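Endonuclease 8-like L720 (Acanthamoeba polyphaga mimivirus, PDB 4MB7) is a viral protein of the Fpg/Nei (endonuclease VIII-like) family, with a beta-sandwich N-terminal domain, an H2TH domain and a bound zinc ion. Local coordinates at residues I6-R20 with D38-I51. Residues are numbered along the deposited sequence; the frame is centred on the assembly and turned at random.
Sequences IRITYEKIRHTKNHR and DYIIRKWWFAGKYI. With SO4 (sulfate ion), chain E; SO4 (sulfate ion), chain D; SO4 (sulfate ion), chain C.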
loop_
_atom_site.group_PDB
_atom_site.type_symbol
_atom_site.label_atom_id
_atom_site.label_comp_id
_atom_site.label_asym_id
_atom_site.label_seq_id
_atom_site.Cartn_x
_atom_site.Cartn_y
_atom_site.Cartn_z
ATOM N N ILE A 6 0.231 5.063 2.013
ATOM C CA ILE A 6 1.420 4.374 2.506
ATOM C C ILE A 6 2.636 5.301 2.450
ATOM O O ILE A 6 3.396 5.399 3.415
ATOM C CB ILE A 6 1.704 3.073 1.725
ATOM C CG1 ILE A 6 0.594 2.050 1.963
ATOM C CG2 ILE A 6 3.036 2.480 2.139
ATOM C CD1 ILE A 6 -0.454 2.023 0.884
ATOM N N ARG A 7 2.808 5.982 1.320
ATOM C CA ARG A 7 3.878 6.964 1.171
ATOM C C ARG A 7 3.752 8.079 2.201
ATOM O O ARG A 7 4.741 8.489 2.815
ATOM C CB ARG A 7 3.873 7.567 -0.236
ATOM C CG ARG A 7 4.777 8.785 -0.371
ATOM C CD ARG A 7 4.833 9.293 -1.800
ATOM N NE ARG A 7 5.419 10.628 -1.875
ATOM C CZ ARG A 7 6.079 11.098 -2.929
ATOM N NH1 ARG A 7 6.252 10.337 -4.001
ATOM N NH2 ARG A 7 6.573 12.328 -2.907
ATOM N N ILE A 8 2.529 8.562 2.386
ATOM C CA ILE A 8 2.247 9.621 3.353
ATOM C C ILE A 8 2.644 9.205 4.769
ATOM O O ILE A 8 3.258 9.980 5.505
ATOM C CB ILE A 8 0.756 10.025 3.311
ATOM C CG1 ILE A 8 0.442 10.740 1.994
ATOM C CG2 ILE A 8 0.401 10.911 4.496
ATOM C CD1 ILE A 8 -1.038 10.960 1.748
ATOM N N THR A 9 2.294 7.977 5.139
ATOM C CA THR A 9 2.653 7.440 6.448
ATOM C C THR A 9 4.168 7.351 6.578
ATOM O O THR A 9 4.737 7.731 7.601
ATOM C CB THR A 9 2.037 6.046 6.668
ATOM O OG1 THR A 9 0.612 6.135 6.575
ATOM C CG2 THR A 9 2.418 5.493 8.042
ATOM N N TYR A 10 4.810 6.857 5.524
ATOM C CA TYR A 10 6.265 6.768 5.463
ATOM C C TYR A 10 6.937 8.128 5.656
ATOM O O TYR A 10 7.890 8.254 6.427
ATOM C CB TYR A 10 6.692 6.143 4.130
ATOM C CG TYR A 10 8.115 6.447 3.720
ATOM C CD1 TYR A 10 9.187 5.815 4.334
ATOM C CD2 TYR A 10 8.384 7.354 2.701
ATOM C CE1 TYR A 10 10.490 6.088 3.957
ATOM C CE2 TYR A 10 9.682 7.632 2.316
ATOM C CZ TYR A 10 10.731 6.996 2.946
ATOM O OH TYR A 10 12.024 7.269 2.565
ATOM N N GLU A 11 6.434 9.143 4.963
ATOM C CA GLU A 11 7.004 10.483 5.058
ATOM C C GLU A 11 6.835 11.080 6.454
ATOM O O GLU A 11 7.650 11.890 6.891
ATOM C CB GLU A 11 6.393 11.406 3.998
ATOM C CG GLU A 11 6.773 11.029 2.569
ATOM C CD GLU A 11 6.079 11.889 1.529
ATOM O OE1 GLU A 11 5.045 12.509 1.857
ATOM O OE2 GLU A 11 6.570 11.948 0.382
ATOM N N LYS A 12 5.784 10.664 7.155
ATOM C CA LYS A 12 5.509 11.179 8.494
ATOM C C LYS A 12 6.400 10.572 9.578
ATOM O O LYS A 12 6.675 11.217 10.586
ATOM C CB LYS A 12 4.038 10.968 8.867
ATOM C CG LYS A 12 3.071 11.937 8.204
ATOM C CD LYS A 12 1.637 11.651 8.626
ATOM C CE LYS A 12 0.657 12.611 7.972
ATOM N NZ LYS A 12 -0.750 12.315 8.365
ATOM N N ILE A 13 6.851 9.338 9.377
ATOM C CA ILE A 13 7.561 8.626 10.439
ATOM C C ILE A 13 9.047 8.393 10.171
ATOM O O ILE A 13 9.783 7.984 11.070
ATOM C CB ILE A 13 6.901 7.263 10.737
ATOM C CG1 ILE A 13 7.071 6.321 9.543
ATOM C CG2 ILE A 13 5.429 7.443 11.077
ATOM C CD1 ILE A 13 6.252 5.053 9.645
ATOM N N ARG A 14 9.493 8.659 8.947
ATOM C CA ARG A 14 10.850 8.288 8.544
ATOM C C ARG A 14 11.953 9.052 9.282
ATOM O O ARG A 14 13.108 8.628 9.293
ATOM C CB ARG A 14 11.036 8.420 7.030
ATOM C CG ARG A 14 10.910 9.833 6.489
ATOM C CD ARG A 14 11.268 9.870 5.012
ATOM N NE ARG A 14 10.920 11.140 4.385
ATOM C CZ ARG A 14 11.125 11.421 3.101
ATOM N NH1 ARG A 14 11.683 10.520 2.304
ATOM N NH2 ARG A 14 10.771 12.603 2.614
ATOM N N HIS A 15 11.603 10.178 9.892
ATOM C CA HIS A 15 12.594 10.968 10.615
ATOM C C HIS A 15 12.806 10.459 12.040
ATOM O O HIS A 15 13.376 11.151 12.883
ATOM C CB HIS A 15 12.231 12.455 10.594
ATOM C CG HIS A 15 12.364 13.083 9.243
ATOM N ND1 HIS A 15 11.287 13.291 8.408
ATOM C CD2 HIS A 15 13.452 13.532 8.572
ATOM C CE1 HIS A 15 11.705 13.851 7.285
ATOM N NE2 HIS A 15 13.014 14.007 7.359
ATOM N N THR A 16 12.343 9.239 12.296
ATOM C CA THR A 16 12.681 8.527 13.523
ATOM C C THR A 16 13.950 7.702 13.312
ATOM O O THR A 16 14.458 7.075 14.239
ATOM C CB THR A 16 11.537 7.606 13.986
ATOM O OG1 THR A 16 11.137 6.751 12.907
ATOM C CG2 THR A 16 10.343 8.428 14.451
ATOM N N LYS A 17 14.443 7.713 12.077
ATOM C CA LYS A 17 15.693 7.061 11.709
ATOM C C LYS A 17 16.841 7.484 12.629
ATOM O O LYS A 17 16.912 8.640 13.044
ATOM C CB LYS A 17 16.027 7.391 10.252
ATOM C CG LYS A 17 17.387 6.911 9.777
ATOM C CD LYS A 17 17.697 7.447 8.390
ATOM C CE LYS A 17 19.111 7.086 7.968
ATOM N NZ LYS A 17 19.431 7.593 6.605
ATOM N N ASN A 18 17.712 6.526 12.949
ATOM C CA ASN A 18 18.898 6.729 13.791
ATOM C C ASN A 18 18.628 6.882 15.289
ATOM O O ASN A 18 19.546 7.145 16.065
ATOM C CB ASN A 18 19.773 7.881 13.278
ATOM C CG ASN A 18 20.296 7.634 11.880
ATOM O OD1 ASN A 18 20.619 6.502 11.518
ATOM N ND2 ASN A 18 20.379 8.691 11.082
ATOM N N HIS A 19 17.376 6.705 15.698
ATOM C CA HIS A 19 17.035 6.785 17.117
ATOM C C HIS A 19 16.912 5.407 17.764
ATOM O O HIS A 19 16.596 4.420 17.099
ATOM C CB HIS A 19 15.762 7.609 17.330
ATOM C CG HIS A 19 15.950 9.073 17.081
ATOM N ND1 HIS A 19 16.512 9.919 18.014
ATOM C CD2 HIS A 19 15.668 9.839 16.001
ATOM C CE1 HIS A 19 16.559 11.143 17.521
ATOM N NE2 HIS A 19 16.053 11.122 16.302
ATOM N N ARG A 20 17.170 5.357 19.066
ATOM C CA ARG A 20 17.218 4.101 19.805
ATOM C C ARG A 20 15.884 3.776 20.463
ATOM O O ARG A 20 15.212 4.658 20.995
ATOM C CB ARG A 20 18.317 4.170 20.870
ATOM C CG ARG A 20 18.468 2.910 21.706
ATOM C CD ARG A 20 19.650 3.023 22.658
ATOM N NE ARG A 20 19.613 4.267 23.422
ATOM C CZ ARG A 20 18.947 4.427 24.560
ATOM N NH1 ARG A 20 18.255 3.420 25.075
ATOM N NH2 ARG A 20 18.970 5.597 25.184
ATOM N N ASP A 38 16.740 -1.300 22.920
ATOM C CA ASP A 38 18.029 -0.691 22.574
ATOM C C ASP A 38 18.487 -0.931 21.133
ATOM O O ASP A 38 19.619 -0.611 20.775
ATOM C CB ASP A 38 19.126 -1.096 23.566
ATOM C CG ASP A 38 18.867 -0.570 24.962
ATOM O OD1 ASP A 38 18.306 0.542 25.083
ATOM O OD2 ASP A 38 19.218 -1.267 25.936
ATOM N N TYR A 39 17.605 -1.489 20.310
ATOM C CA TYR A 39 17.868 -1.563 18.880
ATOM C C TYR A 39 17.787 -0.165 18.274
ATOM O O TYR A 39 17.131 0.719 18.822
ATOM C CB TYR A 39 16.876 -2.500 18.190
ATOM C CG TYR A 39 17.390 -3.911 18.005
ATOM C CD1 TYR A 39 17.439 -4.802 19.070
ATOM C CD2 TYR A 39 17.822 -4.353 16.762
ATOM C CE1 TYR A 39 17.907 -6.093 18.903
ATOM C CE2 TYR A 39 18.290 -5.641 16.584
ATOM C CZ TYR A 39 18.332 -6.507 17.658
ATOM O OH TYR A 39 18.797 -7.791 17.486
ATOM N N ILE A 40 18.462 0.026 17.145
ATOM C CA ILE A 40 18.492 1.316 16.470
ATOM C C ILE A 40 17.695 1.260 15.171
ATOM O O ILE A 40 17.830 0.313 14.396
ATOM C CB ILE A 40 19.935 1.731 16.129
ATOM C CG1 ILE A 40 20.823 1.665 17.373
ATOM C CG2 ILE A 40 19.966 3.125 15.516
ATOM C CD1 ILE A 40 20.427 2.634 18.450
ATOM N N ILE A 41 16.863 2.271 14.939
ATOM C CA ILE A 41 16.162 2.396 13.666
ATOM C C ILE A 41 17.155 2.793 12.581
ATOM O O ILE A 41 17.631 3.927 12.546
ATOM C CB ILE A 41 15.031 3.437 13.737
ATOM C CG1 ILE A 41 13.957 2.988 14.731
ATOM C CG2 ILE A 41 14.421 3.661 12.359
ATOM C CD1 ILE A 41 12.766 3.921 14.809
ATOM N N ARG A 42 17.471 1.851 11.702
ATOM C CA ARG A 42 18.450 2.091 10.650
ATOM C C ARG A 42 17.828 2.726 9.411
ATOM O O ARG A 42 18.395 3.654 8.834
ATOM C CB ARG A 42 19.161 0.786 10.276
ATOM C CG ARG A 42 20.131 0.909 9.106
ATOM C CD ARG A 42 21.217 1.942 9.382
ATOM N NE ARG A 42 22.126 2.091 8.247
ATOM C CZ ARG A 42 21.933 2.932 7.237
ATOM N NH1 ARG A 42 20.858 3.708 7.211
ATOM N NH2 ARG A 42 22.814 2.997 6.249
ATOM N N LYS A 43 16.661 2.231 9.007
ATOM C CA LYS A 43 16.046 2.676 7.761
ATOM C C LYS A 43 14.556 2.336 7.671
ATOM O O LYS A 43 14.120 1.284 8.136
ATOM C CB LYS A 43 16.788 2.060 6.568
ATOM C CG LYS A 43 16.355 2.583 5.209
ATOM N N TRP A 44 13.787 3.246 7.081
ATOM C CA TRP A 44 12.409 2.974 6.692
ATOM C C TRP A 44 12.337 2.923 5.171
ATOM O O TRP A 44 13.052 3.652 4.487
ATOM C CB TRP A 44 11.471 4.093 7.153
ATOM C CG TRP A 44 11.277 4.242 8.627
ATOM C CD1 TRP A 44 12.013 5.017 9.476
ATOM C CD2 TRP A 44 10.247 3.641 9.425
ATOM N NE1 TRP A 44 11.518 4.920 10.755
ATOM C CE2 TRP A 44 10.433 4.082 10.749
ATOM C CE3 TRP A 44 9.193 2.763 9.148
ATOM C CZ2 TRP A 44 9.604 3.676 11.796
ATOM C CZ3 TRP A 44 8.373 2.360 10.187
ATOM C CH2 TRP A 44 8.582 2.819 11.494
ATOM N N TRP A 45 11.470 2.066 4.644
ATOM C CA TRP A 45 11.082 2.144 3.241
ATOM C C TRP A 45 9.714 1.504 3.045
ATOM O O TRP A 45 9.194 0.851 3.949
ATOM C CB TRP A 45 12.141 1.532 2.306
ATOM C CG TRP A 45 12.240 0.026 2.316
ATOM C CD1 TRP A 45 11.752 -0.834 1.373
ATOM C CD2 TRP A 45 12.897 -0.789 3.296
ATOM N NE1 TRP A 45 12.051 -2.133 1.714
ATOM C CE2 TRP A 45 12.753 -2.131 2.889
ATOM C CE3 TRP A 45 13.583 -0.513 4.485
ATOM C CZ2 TRP A 45 13.271 -3.196 3.629
ATOM C CZ3 TRP A 45 14.094 -1.570 5.216
ATOM C CH2 TRP A 45 13.936 -2.894 4.785
ATOM N N PHE A 46 9.122 1.716 1.876
ATOM C CA PHE A 46 7.811 1.149 1.592
ATOM C C PHE A 46 7.718 0.673 0.150
ATOM O O PHE A 46 8.404 1.187 -0.732
ATOM C CB PHE A 46 6.698 2.159 1.897
ATOM C CG PHE A 46 6.569 3.255 0.872
ATOM C CD1 PHE A 46 7.346 4.400 0.959
ATOM C CD2 PHE A 46 5.662 3.143 -0.173
ATOM C CE1 PHE A 46 7.229 5.409 0.016
ATOM C CE2 PHE A 46 5.542 4.146 -1.117
ATOM C CZ PHE A 46 6.327 5.279 -1.024
ATOM N N ALA A 47 6.866 -0.319 -0.076
ATOM C CA ALA A 47 6.623 -0.841 -1.410
ATOM C C ALA A 47 5.201 -1.369 -1.457
ATOM O O ALA A 47 4.872 -2.343 -0.782
ATOM C CB ALA A 47 7.614 -1.942 -1.737
ATOM N N GLY A 48 4.354 -0.717 -2.244
ATOM C CA GLY A 48 2.951 -1.080 -2.289
ATOM C C GLY A 48 2.280 -0.851 -0.950
ATOM O O GLY A 48 2.352 0.243 -0.390
ATOM N N LYS A 49 1.636 -1.887 -0.427
ATOM C CA LYS A 49 0.904 -1.768 0.830
ATOM C C LYS A 49 1.737 -2.183 2.046
ATOM O O LYS A 49 1.205 -2.342 3.145
ATOM C CB LYS A 49 -0.398 -2.572 0.763
ATOM C CG LYS A 49 -1.338 -2.110 -0.347
ATOM C CD LYS A 49 -2.601 -2.950 -0.403
ATOM C CE LYS A 49 -3.489 -2.522 -1.562
ATOM N NZ LYS A 49 -4.631 -3.455 -1.763
ATOM N N TYR A 50 3.040 -2.347 1.845
ATOM C CA TYR A 50 3.943 -2.724 2.931
ATOM C C TYR A 50 4.860 -1.567 3.325
ATOM O O TYR A 50 5.450 -0.914 2.465
ATOM C CB TYR A 50 4.819 -3.909 2.517
ATOM C CG TYR A 50 4.111 -5.241 2.363
ATOM C CD1 TYR A 50 3.241 -5.712 3.337
ATOM C CD2 TYR A 50 4.334 -6.035 1.243
ATOM C CE1 TYR A 50 2.606 -6.939 3.195
ATOM C CE2 TYR A 50 3.706 -7.255 1.092
ATOM C CZ TYR A 50 2.844 -7.704 2.067
ATOM O OH TYR A 50 2.221 -8.924 1.909
ATOM N N ILE A 51 4.985 -1.329 4.626
ATOM C CA ILE A 51 5.991 -0.410 5.153
ATOM C C ILE A 51 7.032 -1.206 5.934
ATOM O O ILE A 51 6.680 -2.023 6.782
ATOM C CB ILE A 51 5.371 0.651 6.085
ATOM C CG1 ILE A 51 4.406 1.544 5.310
ATOM C CG2 ILE A 51 6.466 1.496 6.732
ATOM C CD1 ILE A 51 3.768 2.630 6.155
HETATM S S SO4 E . -3.303 -6.866 0.023
HETATM O O1 SO4 E . -1.984 -6.404 0.446
HETATM O O2 SO4 E . -4.252 -6.696 1.119
HETATM O O3 SO4 E . -3.744 -6.084 -1.129
HETATM O O4 SO4 E . -3.233 -8.277 -0.345
HETATM S S SO4 D . -7.963 -2.272 -0.504
HETATM O O1 SO4 D . -6.596 -1.814 -0.274
HETATM O O2 SO4 D . -8.417 -3.047 0.647
HETATM O O3 SO4 D . -8.837 -1.116 -0.686
HETATM O O4 SO4 D . -8.002 -3.111 -1.697
HETATM S S SO4 C . -4.524 13.819 6.717
HETATM O O1 SO4 C . -4.354 15.283 6.652
HETATM O O2 SO4 C . -5.390 13.507 7.867
HETATM O O3 SO4 C . -5.182 13.369 5.474
HETATM O O4 SO4 C . -3.216 13.172 6.902
HETATM O O HOH W 1 14.199 6.204 3.583
#
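A helix-on-strand contact at the edge of the N-terminal beta-sandwich is carried by Ile6, Tyr10 and Ile13 against Phe46 and Trp44: the N-terminal helix lies antiparallel along edge strand 40-47. The axes run 174° apart with 8.7 Å between them, room for one layer of side chains. Phe46 is wedged among three helical residues: Arg7 CA sits over one ring face, 3.9 Å from the centroid, as a CH-pi contact; Tyr10 CD2 comes to 3.5 Å of Phe46 CE1, the ring planes inclined at 48°; and Ile6 CG2, set anti to the backbone N by chi1 -66°, touches Phe46 CD2 and Ile51 CG1 and also rests on Gly48 O. Further along, Ile13 CD1 lies over the six-membered ring of Trp44, 3.7 Å from its centroid. Trp44 NE1 donates to Thr16 OG1 at 2.9 Å, a bent bond; that hydroxyl in turn donates to Ile13 O, relaying the indole N-H to a backbone carbonyl. Water 1 links Tyr10 OH to Trp44 O. The type II turn Thr16-His19 then brings the chain to the strand, where Arg20 and Ile40 form a single beta bridge: Asn18 N donates to Ile41 O at a short 2.6 Å, Ile41 N to His19 O at 3.1 Å. Arg20 NH1 meets Asp38 OD1 nearly along its C-O axis at 2.9 Å, a salt bridge. Leu53 of strand 50-56 also touches Ile41 and Trp44, Met69 of strand 63-70 touches Thr9 and Ile51, and helix 205-230 meets Ile8 and Lys12.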